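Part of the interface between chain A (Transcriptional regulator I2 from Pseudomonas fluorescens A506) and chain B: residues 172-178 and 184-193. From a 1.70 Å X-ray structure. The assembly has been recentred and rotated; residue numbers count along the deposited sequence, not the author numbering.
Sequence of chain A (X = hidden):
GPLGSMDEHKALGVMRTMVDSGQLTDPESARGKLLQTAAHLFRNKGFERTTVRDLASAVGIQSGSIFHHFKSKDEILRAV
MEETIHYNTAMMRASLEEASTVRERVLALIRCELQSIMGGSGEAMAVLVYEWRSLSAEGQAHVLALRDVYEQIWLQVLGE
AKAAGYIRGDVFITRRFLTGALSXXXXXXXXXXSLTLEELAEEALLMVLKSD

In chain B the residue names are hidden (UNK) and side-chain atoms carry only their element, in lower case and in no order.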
# COMPACT_ATOMS: atom_id res chain seq x y z
N PHE A 172 7.94 -15.12 7.01
CA PHE A 172 7.74 -14.58 5.69
C PHE A 172 6.52 -13.70 5.68
O PHE A 172 6.53 -12.67 5.01
CB PHE A 172 7.47 -15.70 4.70
CG PHE A 172 8.60 -16.71 4.66
CD1 PHE A 172 9.71 -16.44 3.89
CD2 PHE A 172 8.54 -17.88 5.42
CE1 PHE A 172 10.78 -17.33 3.84
CE2 PHE A 172 9.61 -18.79 5.38
CZ PHE A 172 10.73 -18.50 4.63
N ILE A 173 5.49 -14.10 6.42
CA ILE A 173 4.22 -13.34 6.41
C ILE A 173 4.45 -12.05 7.23
O ILE A 173 3.96 -10.97 6.85
CB ILE A 173 3.02 -14.16 6.95
CG1 ILE A 173 2.72 -15.37 6.01
CG2 ILE A 173 1.75 -13.22 7.09
CD1 ILE A 173 3.03 -15.16 4.56
N THR A 174 5.23 -12.15 8.29
CA THR A 174 5.57 -10.96 9.09
C THR A 174 6.25 -9.95 8.15
O THR A 174 5.95 -8.73 8.18
CB THR A 174 6.50 -11.29 10.25
OG1 THR A 174 5.79 -12.12 11.17
CG2 THR A 174 6.92 -10.02 10.98
N ARG A 175 7.14 -10.44 7.27
CA ARG A 175 7.78 -9.48 6.37
C ARG A 175 6.78 -8.86 5.36
O ARG A 175 6.82 -7.64 5.11
CB ARG A 175 8.95 -10.16 5.63
CG ARG A 175 9.58 -9.32 4.48
CD ARG A 175 10.14 -7.95 5.03
NE ARG A 175 10.58 -7.17 3.84
CZ ARG A 175 10.68 -5.84 3.78
NH1 ARG A 175 10.34 -5.09 4.84
NH2 ARG A 175 11.00 -5.27 2.63
N ARG A 176 5.86 -9.68 4.82
CA ARG A 176 4.84 -9.16 3.90
C ARG A 176 3.99 -8.07 4.59
O ARG A 176 3.66 -7.07 3.97
CB ARG A 176 3.90 -10.26 3.49
CG ARG A 176 4.56 -11.48 2.82
CD ARG A 176 4.89 -11.14 1.44
NE ARG A 176 5.13 -12.37 0.67
CZ ARG A 176 5.29 -12.36 -0.65
NH1 ARG A 176 5.51 -13.49 -1.32
NH2 ARG A 176 5.22 -11.21 -1.29
N PHE A 177 3.63 -8.26 5.85
CA PHE A 177 2.77 -7.26 6.55
C PHE A 177 3.61 -6.02 6.79
O PHE A 177 3.15 -4.90 6.63
CB PHE A 177 2.36 -7.81 7.94
CG PHE A 177 1.20 -8.85 7.93
CD1 PHE A 177 0.21 -8.84 6.98
CD2 PHE A 177 1.16 -9.82 8.92
CE1 PHE A 177 -0.86 -9.82 7.00
CE2 PHE A 177 0.14 -10.78 8.99
CZ PHE A 177 -0.86 -10.81 8.02
N LEU A 178 4.85 -6.20 7.23
CA LEU A 178 5.72 -5.04 7.49
C LEU A 178 6.03 -4.24 6.22
O LEU A 178 6.05 -2.98 6.22
CB LEU A 178 7.03 -5.52 8.20
CG LEU A 178 7.92 -4.48 8.86
CD1 LEU A 178 7.18 -3.66 9.95
CD2 LEU A 178 9.15 -5.20 9.44
N UNK B 184 -2.03 -4.18 1.62
CA UNK B 184 -0.95 -4.69 0.76
C UNK B 184 -1.14 -6.15 0.41
O UNK B 184 -0.47 -6.64 -0.53
c UNK B 184 2.45 -5.99 0.92
n UNK B 184 3.50 -5.94 0.02
c UNK B 184 3.38 -4.81 -0.74
c UNK B 184 2.71 -2.45 -1.99
c UNK B 184 0.38 -4.52 1.50
c UNK B 184 1.62 -4.86 0.74
c UNK B 184 3.86 -3.16 -2.37
c UNK B 184 1.89 -2.91 -0.96
c UNK B 184 4.21 -4.33 -1.76
c UNK B 184 2.20 -4.12 -0.34
N UNK B 185 -2.01 -6.85 1.14
CA UNK B 185 -2.22 -8.29 0.93
C UNK B 185 -2.76 -8.54 -0.50
O UNK B 185 -2.60 -9.65 -1.01
c UNK B 185 -2.53 -8.90 3.38
o UNK B 185 -4.39 -8.51 1.98
c UNK B 185 -3.08 -9.02 1.96
N UNK B 186 -3.40 -7.55 -1.12
CA UNK B 186 -3.88 -7.71 -2.51
C UNK B 186 -2.72 -8.00 -3.48
O UNK B 186 -2.96 -8.59 -4.55
c UNK B 186 -5.75 -6.09 -2.13
c UNK B 186 -4.60 -6.46 -3.05
o UNK B 186 -3.68 -5.36 -3.11
N UNK B 187 -1.50 -7.60 -3.11
CA UNK B 187 -0.37 -7.72 -4.04
C UNK B 187 0.25 -9.12 -3.99
O UNK B 187 1.06 -9.48 -4.86
o UNK B 187 1.44 -6.98 -2.58
c UNK B 187 0.15 -5.26 -3.67
c UNK B 187 0.74 -6.67 -3.79
N UNK B 188 -0.10 -9.91 -2.98
CA UNK B 188 0.59 -11.17 -2.79
C UNK B 188 -0.25 -12.36 -2.36
O UNK B 188 0.24 -13.48 -2.48
c UNK B 188 0.44 -12.72 3.11
c UNK B 188 1.08 -11.55 0.65
c UNK B 188 0.82 -10.78 1.81
c UNK B 188 1.03 -12.95 0.75
c UNK B 188 1.39 -10.64 -0.40
c UNK B 188 0.70 -13.52 1.97
c UNK B 188 0.51 -11.36 3.05
c UNK B 188 1.78 -11.00 -1.83
n UNK B 188 0.92 -9.46 1.46
c UNK B 188 1.32 -9.38 0.13
N UNK B 189 -1.48 -12.16 -1.85
CA UNK B 189 -2.20 -13.28 -1.19
C UNK B 189 -2.55 -14.37 -2.19
O UNK B 189 -2.48 -15.55 -1.86
c UNK B 189 -6.30 -15.15 0.34
c UNK B 189 -5.83 -15.81 1.45
c UNK B 189 -3.83 -14.54 1.31
c UNK B 189 -3.47 -12.77 -0.45
c UNK B 189 -4.30 -13.86 0.22
c UNK B 189 -5.56 -14.17 -0.25
c UNK B 189 -4.59 -15.50 1.94
N UNK B 190 -2.92 -13.98 -3.42
CA UNK B 190 -3.25 -15.00 -4.46
C UNK B 190 -2.04 -15.86 -4.85
O UNK B 190 -2.19 -17.06 -5.03
c UNK B 190 -3.88 -14.37 -5.71
c UNK B 190 -6.03 -14.27 -7.08
n UNK B 190 -7.39 -13.72 -7.18
n UNK B 190 -6.77 -11.88 -8.45
c UNK B 190 -5.43 -14.22 -5.66
c UNK B 190 -7.71 -12.60 -7.83
n UNK B 190 -8.97 -12.18 -7.88
N UNK B 191 -0.86 -15.23 -4.98
CA UNK B 191 0.39 -15.94 -5.29
C UNK B 191 0.79 -17.03 -4.27
O UNK B 191 1.63 -17.90 -4.55
c UNK B 191 1.53 -14.94 -5.42
N UNK B 192 0.23 -16.97 -3.06
CA UNK B 192 0.62 -17.89 -1.99
C UNK B 192 0.06 -19.27 -2.23
O UNK B 192 0.73 -20.27 -1.95
o UNK B 192 2.29 -18.10 1.18
c UNK B 192 2.28 -17.05 0.53
n UNK B 192 3.38 -16.37 0.27
c UNK B 192 0.09 -17.41 -0.65
c UNK B 192 0.98 -16.44 0.02
N UNK B 193 -1.18 -19.33 -2.70
CA UNK B 193 -1.77 -20.60 -3.12
C UNK B 193 -2.59 -21.37 -2.09
O UNK B 193 -3.75 -21.74 -2.34
O HOH W 1 0.85 -7.43 3.53
O HOH W 2 5.44 -8.02 -0.59

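Position 184 of chain B carries ten side-chain atoms: one carbon, then fused five- and six-membered rings holding eight carbons and one nitrogen. A ring carbon lies 3.5 Å from A:Arg176 O, and the ring nitrogen is 2.9 Å from the O of water 2, which also accepts from A:Arg176 NH2 at 3.3 Å. Only tryptophan fits. The CA-to-CB bond of B:Trp184 points toward chain A, and its NE1 donates to the water, so two donors that cannot bond each other share one acceptor.

Position 185 has a carbon bearing one oxygen and one carbon; the terminal carbon sits 4.1 Å from A:Phe177 CE1, at the ring edge. This branched pattern is threonine. B:Thr185 OG1 is hydrogen-bonded to a residue adjoining the stretch; a small side chain with one polar and one apolar branch suits this buried site.

Position 186 shows the same three atoms, out of reach of this stretch of chain A, and is again threonine, suited to an exposed site where its OG1 bonds just beyond the stretch. Position 187 repeats the pattern without contact to this stretch: threonine. B:Thr187 OG1 donates to B:Trp184 O at 2.8 Å, supporting the local turn.

Position 188 again has one carbon and a fused ring pair with eight carbons and one nitrogen. A:Arg176 CD lies 3.9 Å from the centroid of the five-membered ring, almost on its normal, and A:Ile173 CD1 is 3.8 Å from a carbon of the six-membered ring. This is tryptophan, buried and central. B:Trp188 NE1 need not go unpaired, because it donates to water 1, 2.9 Å from the water O.

Position 189, one carbon and a six-carbon ring, is phenylalanine, out of reach of this stretch and not needed for the contact. Position 190 has three carbons, a nitrogen and a carbon bearing two more nitrogens: arginine, poorly ordered and exposed, where a long charged chain can stay in solvent. Position 191 has a single carbon, hence alanine; it faces this stretch without touching it.

Position 192 has three carbons, the last bearing one oxygen and one nitrogen; that nitrogen comes within 3.9 Å of A:Arg176 NH1, without a hydrogen bond. It is glutamine, whose polar end tolerates partial exposure. Position 193 has no side-chain atoms and is glycine; at its backbone angles, with positive phi, a CB would jam against the preceding carbonyl oxygen.

The contact works by packing and water, with no direct hydrogen bond across it. A:Arg176 lays its aliphatic chain over one face of the B:Trp188 indole, while A:Phe177 approaches its edge and A:Ile173 CD1 packs against CH2. Water 1 links B:Trp188 NE1 to A:Arg176 O, weakly on the carbonyl side, and water 2 joins the guanidinium to B:Trp184.

Chain B 184-193: WTTTWFRAQG
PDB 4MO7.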